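Local coordinates for uncharacterized protein (Bacteroides eggerthii, PDB 4FTD) that is of unknown function but belongs to the DUF4623 family, combines a six-bladed beta-propeller with an immunoglobulin-like domain, and may take part in carbohydrate metabolism, at residues C140-S152 with H160-R172. Sequence-based numbering, arbitrary orientation. Where two conformers were deposited one is given.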
ATOM      1  N   CYS A 140      -9.011  -8.770  14.781  1.00 35.33           N
ATOM      2  CA  CYS A 140      -7.746  -8.679  14.113  1.00 36.32           C
ATOM      3  C   CYS A 140      -7.541  -9.750  13.061  1.00 38.05           C
ATOM      4  O   CYS A 140      -7.841 -10.908  13.290  1.00 34.40           O
ATOM      5  CB  CYS A 140      -6.643  -8.845  15.126  1.00 41.92           C
ATOM      6  SG  CYS A 140      -4.942  -8.468  14.593  1.00 39.35           S
ATOM      7  N   ALA A 141      -6.958  -9.329  11.953  1.00 36.30           N
ATOM      8  CA  ALA A 141      -6.493 -10.182  10.879  1.00 37.58           C
ATOM      9  C   ALA A 141      -5.191  -9.592  10.343  1.00 37.83           C
ATOM     10  O   ALA A 141      -4.945  -8.394  10.457  1.00 40.14           O
ATOM     11  CB  ALA A 141      -7.586 -10.319   9.763  1.00 35.28           C
ATOM     12  N   SER A 142      -4.324 -10.443   9.808  1.00 37.15           N
ATOM     13  CA  SER A 142      -3.050 -10.044   9.270  1.00 38.85           C
ATOM     14  C   SER A 142      -2.765 -10.886   7.993  1.00 39.15           C
ATOM     15  O   SER A 142      -3.407 -11.891   7.767  1.00 39.93           O
ATOM     16  CB  SER A 142      -1.959 -10.228  10.334  1.00 37.02           C
ATOM     17  OG  SER A 142      -0.663  -9.845   9.871  1.00 40.47           O
ATOM     18  N   TYR A 143      -1.867 -10.405   7.153  1.00 35.59           N
ATOM     19  CA  TYR A 143      -1.593 -10.989   5.828  1.00 38.57           C
ATOM     20  C   TYR A 143      -0.130 -10.852   5.495  1.00 43.12           C
ATOM     21  O   TYR A 143       0.465  -9.866   5.829  1.00 37.93           O
ATOM     22  CB  TYR A 143      -2.439 -10.271   4.804  1.00 41.34           C
ATOM     23  CG  TYR A 143      -2.009 -10.337   3.339  1.00 42.50           C
ATOM     24  CD1 TYR A 143      -1.180  -9.345   2.797  1.00 44.24           C
ATOM     25  CD2 TYR A 143      -2.512 -11.293   2.483  1.00 38.94           C
ATOM     26  CE1 TYR A 143      -0.817  -9.354   1.468  1.00 44.80           C
ATOM     27  CE2 TYR A 143      -2.173 -11.286   1.119  1.00 41.71           C
ATOM     28  CZ  TYR A 143      -1.320 -10.308   0.641  1.00 45.01           C
ATOM     29  OH  TYR A 143      -0.948 -10.284  -0.643  1.00 45.26           O
ATOM     30  N   ASP A 144       0.451 -11.846   4.857  1.00 41.63           N
ATOM     31  CA  ASP A 144       1.830 -11.774   4.420  1.00 47.56           C
ATOM     32  C   ASP A 144       2.040 -12.255   2.977  1.00 49.18           C
ATOM     33  O   ASP A 144       3.154 -12.516   2.605  1.00 47.42           O
ATOM     34  CB  ASP A 144       2.710 -12.589   5.366  1.00 42.88           C
ATOM     35  CG  ASP A 144       2.421 -14.075   5.317  1.00 45.85           C
ATOM     36  OD1 ASP A 144       1.541 -14.535   4.550  1.00 42.70           O
ATOM     37  OD2 ASP A 144       3.059 -14.787   6.094  1.00 43.77           O
ATOM     38  N   GLY A 145       0.974 -12.443   2.204  1.00 45.86           N
ATOM     39  CA  GLY A 145       1.086 -12.914   0.823  1.00 49.25           C
ATOM     40  C   GLY A 145       0.807 -14.398   0.680  1.00 45.53           C
ATOM     41  O   GLY A 145       0.333 -14.828  -0.349  1.00 48.59           O
ATOM     42  N   GLU A 146       1.120 -15.175   1.709  1.00 43.29           N
ATOM     43  CA  GLU A 146       0.950 -16.622   1.692  1.00 47.76           C
ATOM     44  C   GLU A 146      -0.317 -16.993   2.466  1.00 44.50           C
ATOM     45  O   GLU A 146      -1.070 -17.833   2.017  1.00 46.05           O
ATOM     46  CB  GLU A 146       2.182 -17.293   2.279  1.00 51.09           C
ATOM     47  CG  GLU A 146       2.119 -18.808   2.215  1.00 56.55           C
ATOM     48  CD  GLU A 146       3.319 -19.515   2.845  1.00 70.17           C
ATOM     49  OE1 GLU A 146       4.067 -18.894   3.648  1.00 76.49           O
ATOM     50  OE2 GLU A 146       3.499 -20.715   2.536  1.00 72.62           O
ATOM     51  N   HIS A 147      -0.527 -16.378   3.641  1.00 41.18           N
ATOM     52  CA  HIS A 147      -1.737 -16.603   4.414  1.00 40.36           C
ATOM     53  C   HIS A 147      -2.391 -15.306   4.874  1.00 40.33           C
ATOM     54  O   HIS A 147      -1.749 -14.287   4.974  1.00 40.05           O
ATOM     55  CB  HIS A 147      -1.436 -17.374   5.705  1.00 41.93           C
ATOM     56  CG  HIS A 147      -0.854 -18.732   5.486  1.00 42.33           C
ATOM     57  ND1 HIS A 147       0.498 -18.979   5.577  1.00 46.46           N
ATOM     58  CD2 HIS A 147      -1.439 -19.911   5.186  1.00 41.94           C
ATOM     59  CE1 HIS A 147       0.712 -20.265   5.364  1.00 47.47           C
ATOM     60  NE2 HIS A 147      -0.445 -20.849   5.119  1.00 46.25           N
ATOM     61  N   VAL A 148      -3.645 -15.439   5.252  1.00 39.46           N
ATOM     62  CA  VAL A 148      -4.373 -14.478   6.090  1.00 36.82           C
ATOM     63  C   VAL A 148      -4.549 -15.167   7.471  1.00 42.30           C
ATOM     64  O   VAL A 148      -4.976 -16.302   7.547  1.00 42.38           O
ATOM     65  CB  VAL A 148      -5.725 -14.114   5.507  1.00 38.01           C
ATOM     66  CG1 VAL A 148      -6.607 -13.325   6.513  1.00 36.98           C
ATOM     67  CG2 VAL A 148      -5.499 -13.342   4.206  1.00 36.70           C
ATOM     68  N   LEU A 149      -4.160 -14.483   8.532  1.00 37.05           N
ATOM     69  CA  LEU A 149      -4.378 -14.897   9.919  1.00 37.66           C
ATOM     70  C   LEU A 149      -5.653 -14.208  10.397  1.00 39.22           C
ATOM     71  O   LEU A 149      -5.789 -12.998  10.217  1.00 37.30           O
ATOM     72  CB  LEU A 149      -3.192 -14.473  10.792  1.00 37.23           C
ATOM     73  CG  LEU A 149      -3.360 -14.463  12.334  1.00 36.69           C
ATOM     74  CD1 LEU A 149      -3.554 -15.908  12.824  1.00 33.02           C
ATOM     75  CD2 LEU A 149      -2.185 -13.736  13.024  1.00 33.95           C
ATOM     76  N   VAL A 150      -6.590 -14.985  10.962  1.00 36.76           N
ATOM     77  CA  VAL A 150      -7.827 -14.486  11.520  1.00 32.73           C
ATOM     78  C   VAL A 150      -7.800 -14.808  13.009  1.00 34.82           C
ATOM     79  O   VAL A 150      -7.671 -15.974  13.374  1.00 35.17           O
ATOM     80  CB  VAL A 150      -9.051 -15.122  10.874  1.00 34.59           C
ATOM     81  CG1 VAL A 150     -10.285 -14.520  11.527  1.00 35.40           C
ATOM     82  CG2 VAL A 150      -8.991 -14.892   9.361  1.00 35.00           C
ATOM     83  N   VAL A 151      -7.809 -13.767  13.872  1.00 33.70           N
ATOM     84  CA  VAL A 151      -7.630 -13.989  15.317  1.00 36.38           C
ATOM     85  C   VAL A 151      -9.042 -14.076  15.892  1.00 34.37           C
ATOM     86  O   VAL A 151      -9.531 -13.183  16.559  1.00 36.02           O
ATOM     87  CB  VAL A 151      -6.768 -12.910  16.012  1.00 31.62           C
ATOM     88  CG1 VAL A 151      -6.539 -13.295  17.481  1.00 32.62           C
ATOM     89  CG2 VAL A 151      -5.468 -12.721  15.249  1.00 30.91           C
ATOM     90  N   SER A 152      -9.695 -15.189  15.598  1.00 35.40           N
ATOM     91  CA  SER A 152     -11.052 -15.388  16.044  1.00 39.21           C
ATOM     92  C   SER A 152     -11.124 -16.034  17.437  1.00 38.92           C
ATOM     93  O   SER A 152     -10.419 -16.968  17.727  1.00 36.59           O
ATOM     94  CB  SER A 152     -11.827 -16.266  15.048  1.00 36.86           C
ATOM     95  OG  SER A 152     -11.131 -17.461  14.792  1.00 43.63           O
ATOM     96  N   HIS A 160     -14.875 -20.910  16.091  1.00 39.01           N
ATOM     97  CA  HIS A 160     -13.512 -20.926  15.486  1.00 37.32           C
ATOM     98  C   HIS A 160     -12.493 -20.305  16.435  1.00 35.43           C
ATOM     99  O   HIS A 160     -12.731 -19.238  16.982  1.00 42.00           O
ATOM    100  CB  HIS A 160     -13.446 -20.130  14.152  1.00 41.29           C
ATOM    101  CG  HIS A 160     -14.152 -20.791  13.003  1.00 51.80           C
ATOM    102  ND1 HIS A 160     -14.478 -20.123  11.835  1.00 48.33           N
ATOM    103  CD2 HIS A 160     -14.595 -22.063  12.846  1.00 52.80           C
ATOM    104  CE1 HIS A 160     -15.096 -20.955  11.015  1.00 57.97           C
ATOM    105  NE2 HIS A 160     -15.189 -22.136  11.606  1.00 51.11           N
ATOM    106  N   THR A 161     -11.402 -21.021  16.643  1.00 35.22           N
ATOM    107  CA  THR A 161     -10.197 -20.481  17.330  1.00 34.35           C
ATOM    108  C   THR A 161      -9.287 -19.886  16.224  1.00 35.47           C
ATOM    109  O   THR A 161      -9.581 -19.972  15.031  1.00 38.62           O
ATOM    110  CB  THR A 161      -9.558 -21.581  18.182  1.00 37.97           C
ATOM    111  OG1 THR A 161      -9.300 -22.688  17.340  1.00 42.47           O
ATOM    112  CG2 THR A 161     -10.491 -22.048  19.372  1.00 36.51           C
ATOM    113  N   PRO A 162      -8.192 -19.196  16.609  1.00 34.11           N
ATOM    114  CA  PRO A 162      -7.376 -18.501  15.607  1.00 34.18           C
ATOM    115  C   PRO A 162      -6.830 -19.414  14.509  1.00 34.22           C
ATOM    116  O   PRO A 162      -6.431 -20.562  14.775  1.00 40.74           O
ATOM    117  CB  PRO A 162      -6.252 -17.881  16.451  1.00 34.70           C
ATOM    118  CG  PRO A 162      -6.909 -17.676  17.806  1.00 36.37           C
ATOM    119  CD  PRO A 162      -7.789 -18.895  17.977  1.00 35.06           C
ATOM    120  N   HIS A 163      -6.878 -18.922  13.278  1.00 36.21           N
ATOM    121  CA  HIS A 163      -6.579 -19.735  12.161  1.00 34.64           C
ATOM    122  C   HIS A 163      -5.997 -18.967  10.994  1.00 37.57           C
ATOM    123  O   HIS A 163      -6.056 -17.768  10.947  1.00 37.34           O
ATOM    124  CB  HIS A 163      -7.841 -20.488  11.708  1.00 41.12           C
ATOM    125  CG  HIS A 163      -8.996 -19.599  11.364  1.00 38.29           C
ATOM    126  ND1 HIS A 163      -9.783 -19.012  12.340  1.00 37.58           N
ATOM    127  CD2 HIS A 163      -9.534 -19.237  10.157  1.00 41.12           C
ATOM    128  CE1 HIS A 163     -10.770 -18.341  11.738  1.00 42.13           C
ATOM    129  NE2 HIS A 163     -10.624 -18.431  10.417  1.00 37.39           N
ATOM    130  N   LEU A 164      -5.380 -19.726  10.105  1.00 36.61           N
ATOM    131  CA  LEU A 164      -4.840 -19.241   8.845  1.00 40.68           C
ATOM    132  C   LEU A 164      -5.735 -19.684   7.684  1.00 44.10           C
ATOM    133  O   LEU A 164      -6.423 -20.698   7.759  1.00 44.85           O
ATOM    134  CB  LEU A 164      -3.418 -19.763   8.648  1.00 43.39           C
ATOM    135  CG  LEU A 164      -2.385 -19.435   9.720  1.00 42.03           C
ATOM    136  CD1 LEU A 164      -1.083 -20.175   9.428  1.00 47.24           C
ATOM    137  CD2 LEU A 164      -2.145 -17.955   9.822  1.00 41.53           C
ATOM    138  N   LEU A 165      -5.723 -18.888   6.632  1.00 39.91           N
ATOM    139  CA  LEU A 165      -6.388 -19.166   5.382  1.00 44.12           C
ATOM    140  C   LEU A 165      -5.288 -19.003   4.330  1.00 44.83           C
ATOM    141  O   LEU A 165      -4.620 -17.990   4.266  1.00 42.16           O
ATOM    142  CB  LEU A 165      -7.490 -18.149   5.189  1.00 41.27           C
ATOM    143  CG  LEU A 165      -8.647 -18.050   6.205  1.00 46.07           C
ATOM    144  CD1 LEU A 165      -9.465 -16.791   5.976  1.00 37.59           C
ATOM    145  CD2 LEU A 165      -9.562 -19.276   6.083  1.00 37.65           C
ATOM    146  N   LYS A 166      -5.068 -20.017   3.536  1.00 42.64           N
ATOM    147  CA  LYS A 166      -4.058 -19.948   2.495  1.00 47.63           C
ATOM    148  C   LYS A 166      -4.584 -18.984   1.406  1.00 45.32           C
ATOM    149  O   LYS A 166      -5.725 -19.099   0.929  1.00 40.25           O
ATOM    150  CB  LYS A 166      -3.825 -21.361   1.946  1.00 49.23           C
ATOM    151  CG  LYS A 166      -2.371 -21.732   1.729  1.00 69.84           C
ATOM    152  CD  LYS A 166      -2.177 -23.009   0.911  1.00 71.37           C
ATOM    153  CE  LYS A 166      -2.975 -24.219   1.386  1.00 94.54           C
ATOM    154  NZ  LYS A 166      -2.698 -24.611   2.796  1.00 90.43           N
ATOM    155  N   VAL A 167      -3.783 -17.992   1.059  1.00 43.38           N
ATOM    156  CA  VAL A 167      -4.160 -17.017   0.024  1.00 43.52           C
ATOM    157  C   VAL A 167      -4.481 -17.685  -1.333  1.00 45.98           C
ATOM    158  O   VAL A 167      -5.463 -17.308  -1.978  1.00 53.06           O
ATOM    159  CB  VAL A 167      -3.106 -15.914  -0.121  1.00 45.37           C
ATOM    160  CG1 VAL A 167      -3.432 -15.040  -1.334  1.00 46.78           C
ATOM    161  CG2 VAL A 167      -3.081 -15.093   1.176  1.00 43.65           C
ATOM    162  N   SER A 168      -3.735 -18.705  -1.725  1.00 49.72           N
ATOM    163  CA  SER A 168      -4.053 -19.424  -2.991  1.00 50.94           C
ATOM    164  C   SER A 168      -5.475 -20.026  -2.951  1.00 56.53           C
ATOM    165  O   SER A 168      -6.174 -20.015  -3.965  1.00 52.70           O
ATOM    166  CB  SER A 168      -3.018 -20.490  -3.316  1.00 51.76           C
ATOM    167  OG  SER A 168      -2.905 -21.375  -2.241  1.00 54.71           O
ATOM    168  N   ASP A 169      -5.915 -20.513  -1.787  1.00 54.18           N
ATOM    169  CA  ASP A 169      -7.307 -20.974  -1.622  1.00 54.50           C
ATOM    170  C   ASP A 169      -8.316 -19.841  -1.711  1.00 52.86           C
ATOM    171  O   ASP A 169      -9.300 -19.951  -2.429  1.00 53.65           O
ATOM    172  CB  ASP A 169      -7.502 -21.693  -0.298  1.00 58.04           C
ATOM    173  CG  ASP A 169      -6.836 -23.058  -0.261  1.00 61.61           C
ATOM    174  OD1 ASP A 169      -6.530 -23.615  -1.322  1.00 60.84           O
ATOM    175  OD2 ASP A 169      -6.641 -23.587   0.857  1.00 59.85           O
ATOM    176  N   LEU A 170      -8.083 -18.761  -0.979  1.00 48.61           N
ATOM    177  CA  LEU A 170      -8.965 -17.592  -1.041  1.00 52.27           C
ATOM    178  C   LEU A 170      -9.112 -16.976  -2.451  1.00 60.35           C
ATOM    179  O   LEU A 170     -10.178 -16.483  -2.794  1.00 53.00           O
ATOM    180  CB  LEU A 170      -8.482 -16.501  -0.113  1.00 43.77           C
ATOM    181  CG  LEU A 170      -8.490 -16.778   1.387  1.00 44.60           C
ATOM    182  CD1 LEU A 170      -7.753 -15.660   2.118  1.00 39.38           C
ATOM    183  CD2 LEU A 170      -9.880 -16.965   1.969  1.00 41.73           C
ATOM    184  N   LYS A 171      -8.045 -16.977  -3.246  1.00 55.14           N
ATOM    185  CA  LYS A 171      -8.124 -16.463  -4.618  1.00 52.35           C
ATOM    186  C   LYS A 171      -9.086 -17.289  -5.466  1.00 55.86           C
ATOM    187  O   LYS A 171      -9.637 -16.771  -6.407  1.00 56.32           O
ATOM    188  CB  LYS A 171      -6.755 -16.392  -5.293  1.00 51.76           C
ATOM    189  CG  LYS A 171      -5.823 -15.316  -4.732  1.00 49.67           C
ATOM    190  CD  LYS A 171      -4.437 -15.368  -5.409  1.00 56.84           C
ATOM    191  CE  LYS A 171      -3.543 -14.256  -4.866  1.00 61.21           C
ATOM    192  NZ  LYS A 171      -2.118 -14.236  -5.329  1.00 67.19           N
ATOM    193  N   ARG A 172      -9.262 -18.564  -5.125  1.00 56.81           N
ATOM    194  CA  ARG A 172     -10.205 -19.440  -5.808  0.50 60.16           C
ATOM    195  C   ARG A 172     -11.566 -19.429  -5.092  1.00 61.58           C
ATOM    196  O   ARG A 172     -12.435 -20.213  -5.404  1.00 64.26           O
ATOM    197  CB  ARG A 172      -9.625 -20.857  -5.882  0.50 59.56           C
ATOM    198  CG  ARG A 172      -8.282 -20.931  -6.603  0.50 61.37           C
ATOM    199  CD  ARG A 172      -7.676 -22.327  -6.594  0.50 69.96           C
ATOM    200  NE  ARG A 172      -7.523 -22.846  -5.239  0.50 73.15           N
ATOM    201  CZ  ARG A 172      -8.185 -23.895  -4.776  0.50 68.06           C
ATOM    202  NH1 ARG A 172      -9.007 -24.543  -5.575  0.50 64.90           N
ATOM    203  NH2 ARG A 172      -8.011 -24.300  -3.528  0.50 64.07           N
TER
HETATM  204  O   HOH W   1      -0.214 -13.610  -2.838  1.00 53.99           O
HETATM  205  O   HOH W   2      -1.118 -19.045  -0.476  1.00 46.65           O
HETATM  206  O   HOH W   3      -0.498 -23.391   4.454  1.00 55.11           O
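V150 and H163 exchange two backbone hydrogen bonds, the straighter running 2.8 Å from V150 N to H163 O at 176°. V148 and L165 repeat the pattern, and V167 N extends it to E146 O (2.9 Å), tying the first turn of helix 167-171 to the loop that enters strand 147-152. In that loop D144 OD1 accepts from E146 N, closing an Asx turn, and from H147 N (2.9 Å), which makes the wider Asx motif; aspartate's short carboxylate suits the place.

H163 is held at both ring nitrogens: ND1 donates to T161 O in its own strand's approach (2.9 Å), and NE2 bonds Y130. With chi1 at 57°, CG lies between the backbone N and carbonyl carbon, and the ring rests beside V150, whose CB sits over one face, 3.9 Å from the ring centroid. S152 OG lies at the ring edge. A leucine in place of H163 would probably leave T161 O and the Y130 hydroxyl without this partner and remove the flat ring face under V150 CB.

Strands 147-152 and 163-166 form the central antiparallel hairpin of a four-stranded propeller blade. On the face bearing H147, L149 and L164, the methyl L164 CD1 sits 4.2 Å from the centroid of the H147 ring, almost on its normal, while L164 CD2 packs against L149 CB. A water at the H147 ring edge links NE2 to K166 NZ. On the other face, branched V148 suits a buried strand: its CG2 meets L170 CD1 at 3.8 Å, and V167 CG2 reaches Y143 CE2.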